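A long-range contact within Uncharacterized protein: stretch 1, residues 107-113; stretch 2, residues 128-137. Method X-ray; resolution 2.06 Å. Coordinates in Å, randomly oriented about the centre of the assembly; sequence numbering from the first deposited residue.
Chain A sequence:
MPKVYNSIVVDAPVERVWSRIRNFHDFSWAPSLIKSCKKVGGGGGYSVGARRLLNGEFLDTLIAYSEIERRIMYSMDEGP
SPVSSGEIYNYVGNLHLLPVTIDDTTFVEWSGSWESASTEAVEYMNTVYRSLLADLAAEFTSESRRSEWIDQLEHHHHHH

Stretch 1 (107-113) FVEWSGS
Stretch 2 (128-137) VYRSLLADLA

Residues 107-113 form an extended β-strand and residues 128-137 an α-helix, both continuing beyond these limits. The helix packs along one face of the strand, nearly antiparallel, with 159° between their N-to-C directions and 9.8 Å between axes at closest approach. Strand torsions run from phi/psi -92/131 at Phe107 to -148/149 at Ser113; helical values stay near -62/-43, held by i to i+4 hydrogen bonds such as Leu133 N to Tyr129 O (3.0 Å) and Ala137 N to Leu133 O (2.9 Å). The antiparallel register sets Val108 CA 8.0 Å from Leu133 CA and Trp110 CA 7.2 Å from Tyr129 CA.

Strand alternation decides which residues meet the helix. Val108 and Trp110 direct their CA-to-CB bonds toward it, whereas Glu109 (chi1 p, chi2 t) and Ser111 (chi1 m) point away, where polar groups can remain partly exposed. No hydrogen bond crosses between the stretches; 378 Å² of surface is buried, chiefly by apolar and aromatic packing.

Trp110 is the centre of the contact. Its chi1 of -149° lies between wells and, with chi2 of -35°, lays the indole against the helix. Tyr129 starts sideways, but chi1 m (-73°) and chi2 -39° bring its ring nearer, over one indole face. The tyrosine ring and the indole five-membered ring form a face-to-face stack, centroids 4.0 Å apart and planes inclined by 30°; Trp110 NE1 comes within 3.3 Å of Tyr129 CE1. Both flat rings thus bury broad surfaces, while Trp110 NE1 and Tyr129 OH are hydrogen-bonded elsewhere in the structure.

Two leucines also pack against the tryptophan. Leu132 points toward the strand and, in the mt rotamer (-59°, 174°), puts CD1 3.5 Å from Trp110 CH2. Leu133 begins sideways, yet the same rotamer (-69°, 173°) carries CD2 to the indole edge, 3.8 Å from Trp110 CE3. That methyl also lies 3.7 Å from Val108 CG1, so it bridges two strand residues. Val108, with chi1 t (-171°), offers the same CG1 to Leu136, whose CD2 is 4.2 Å away; Leu136 points toward the strand with chi1 t (-168°) and chi2 p (49°). Branched aliphatic chains suit this buried end because their methyls pack without polar demands.

At the other end, Gly112 (-139/141) leaves room for the tyrosine: its CA is 4.4 Å from Tyr129 CE2, and an ideal CB would sit tightly, 3.2 Å from Tyr129 CE2.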

# COMPACT_ATOMS: atom_id res chain seq x y z
N PHE A 107 16.87 6.84 3.18
CA PHE A 107 16.40 6.91 1.80
C PHE A 107 15.22 7.87 1.79
O PHE A 107 14.33 7.77 2.63
CB PHE A 107 15.95 5.52 1.35
CG PHE A 107 15.31 5.48 -0.01
CD1 PHE A 107 16.08 5.51 -1.16
CD2 PHE A 107 13.92 5.40 -0.14
CE1 PHE A 107 15.49 5.47 -2.42
CE2 PHE A 107 13.32 5.36 -1.39
CZ PHE A 107 14.11 5.39 -2.54
N VAL A 108 15.22 8.82 0.86
CA VAL A 108 14.12 9.78 0.73
C VAL A 108 13.53 9.70 -0.67
O VAL A 108 14.24 9.87 -1.66
CB VAL A 108 14.61 11.22 0.95
CG1 VAL A 108 13.41 12.16 1.02
CG2 VAL A 108 15.44 11.31 2.23
N GLU A 109 12.23 9.47 -0.78
CA GLU A 109 11.58 9.47 -2.09
C GLU A 109 10.48 10.52 -2.15
O GLU A 109 9.78 10.77 -1.17
CB GLU A 109 11.02 8.09 -2.44
CG GLU A 109 10.04 7.55 -1.42
CD GLU A 109 9.53 6.17 -1.76
OE1 GLU A 109 9.79 5.69 -2.89
OE2 GLU A 109 8.86 5.55 -0.90
N TRP A 110 10.33 11.14 -3.32
CA TRP A 110 9.30 12.14 -3.53
C TRP A 110 8.63 11.84 -4.86
O TRP A 110 9.29 11.83 -5.90
CB TRP A 110 9.91 13.53 -3.54
CG TRP A 110 9.01 14.61 -3.02
CD1 TRP A 110 7.65 14.69 -3.17
CD2 TRP A 110 9.40 15.76 -2.26
NE1 TRP A 110 7.17 15.83 -2.56
CE2 TRP A 110 8.23 16.50 -1.99
CE3 TRP A 110 10.63 16.24 -1.80
CZ2 TRP A 110 8.25 17.69 -1.27
CZ3 TRP A 110 10.65 17.42 -1.07
CH2 TRP A 110 9.46 18.14 -0.82
N SER A 111 7.33 11.57 -4.82
CA SER A 111 6.53 11.29 -6.01
C SER A 111 5.54 12.42 -6.27
O SER A 111 5.04 13.06 -5.34
CB SER A 111 5.73 9.99 -5.84
OG SER A 111 6.51 8.96 -5.27
N GLY A 112 5.23 12.64 -7.54
CA GLY A 112 4.23 13.60 -7.92
C GLY A 112 3.42 13.01 -9.04
O GLY A 112 3.96 12.33 -9.92
N SER A 113 2.12 13.23 -9.03
CA SER A 113 1.30 12.79 -10.14
C SER A 113 0.14 13.73 -10.32
O SER A 113 -0.35 14.34 -9.36
CB SER A 113 0.83 11.34 -9.92
OG SER A 113 0.01 11.25 -8.77
N VAL A 128 12.11 21.02 -9.73
CA VAL A 128 11.71 21.41 -8.38
C VAL A 128 12.08 20.34 -7.34
O VAL A 128 12.79 20.62 -6.38
CB VAL A 128 10.20 21.72 -8.32
CG1 VAL A 128 9.69 21.68 -6.87
CG2 VAL A 128 9.91 23.08 -8.97
N TYR A 129 11.61 19.11 -7.54
CA TYR A 129 11.91 18.06 -6.58
C TYR A 129 13.40 17.78 -6.40
O TYR A 129 13.84 17.53 -5.29
CB TYR A 129 11.15 16.78 -6.92
CG TYR A 129 9.68 16.90 -6.60
CD1 TYR A 129 9.27 17.57 -5.45
CD2 TYR A 129 8.71 16.40 -7.45
CE1 TYR A 129 7.93 17.71 -5.14
CE2 TYR A 129 7.36 16.54 -7.15
CZ TYR A 129 6.98 17.19 -6.00
OH TYR A 129 5.64 17.33 -5.69
N ARG A 130 14.17 17.85 -7.47
CA ARG A 130 15.60 17.59 -7.35
C ARG A 130 16.28 18.67 -6.51
O ARG A 130 17.18 18.39 -5.73
CB ARG A 130 16.25 17.46 -8.74
CG ARG A 130 15.91 16.14 -9.40
CD ARG A 130 16.09 16.16 -10.91
NE ARG A 130 15.56 14.94 -11.52
CZ ARG A 130 15.49 14.72 -12.83
NH1 ARG A 130 15.92 15.66 -13.68
NH2 ARG A 130 15.00 13.58 -13.29
N SER A 131 15.81 19.91 -6.64
CA SER A 131 16.34 21.01 -5.85
C SER A 131 15.99 20.87 -4.37
O SER A 131 16.84 21.06 -3.51
CB SER A 131 15.83 22.36 -6.37
OG SER A 131 16.13 23.39 -5.45
N LEU A 132 14.73 20.54 -4.08
CA LEU A 132 14.30 20.35 -2.70
C LEU A 132 15.09 19.22 -2.03
O LEU A 132 15.59 19.37 -0.91
CB LEU A 132 12.80 20.05 -2.63
CG LEU A 132 11.84 21.10 -3.21
CD1 LEU A 132 10.41 20.58 -3.20
CD2 LEU A 132 11.92 22.41 -2.44
N LEU A 133 15.22 18.10 -2.72
CA LEU A 133 15.97 16.97 -2.19
C LEU A 133 17.45 17.31 -2.02
O LEU A 133 18.08 16.91 -1.04
CB LEU A 133 15.81 15.74 -3.09
CG LEU A 133 14.42 15.11 -3.10
CD1 LEU A 133 14.32 14.03 -4.15
CD2 LEU A 133 14.07 14.55 -1.73
N ALA A 134 18.01 18.05 -2.97
CA ALA A 134 19.41 18.46 -2.91
C ALA A 134 19.71 19.31 -1.67
O ALA A 134 20.77 19.18 -1.06
CB ALA A 134 19.81 19.20 -4.18
N ASP A 135 18.78 20.19 -1.30
CA ASP A 135 18.89 20.93 -0.04
C ASP A 135 18.92 19.98 1.15
O ASP A 135 19.72 20.13 2.08
CB ASP A 135 17.72 21.91 0.12
CG ASP A 135 17.92 23.20 -0.66
OD1 ASP A 135 19.04 23.43 -1.15
OD2 ASP A 135 16.95 23.98 -0.79
N LEU A 136 18.04 18.99 1.13
CA LEU A 136 17.93 18.06 2.25
C LEU A 136 19.23 17.29 2.43
O LEU A 136 19.73 17.14 3.54
CB LEU A 136 16.73 17.12 2.05
CG LEU A 136 16.32 16.28 3.25
CD1 LEU A 136 16.19 17.16 4.49
CD2 LEU A 136 15.01 15.57 2.96
N ALA A 137 19.79 16.83 1.32
CA ALA A 137 21.07 16.13 1.34
C ALA A 137 22.21 17.04 1.79
O ALA A 137 23.05 16.64 2.59
CB ALA A 137 21.37 15.56 -0.04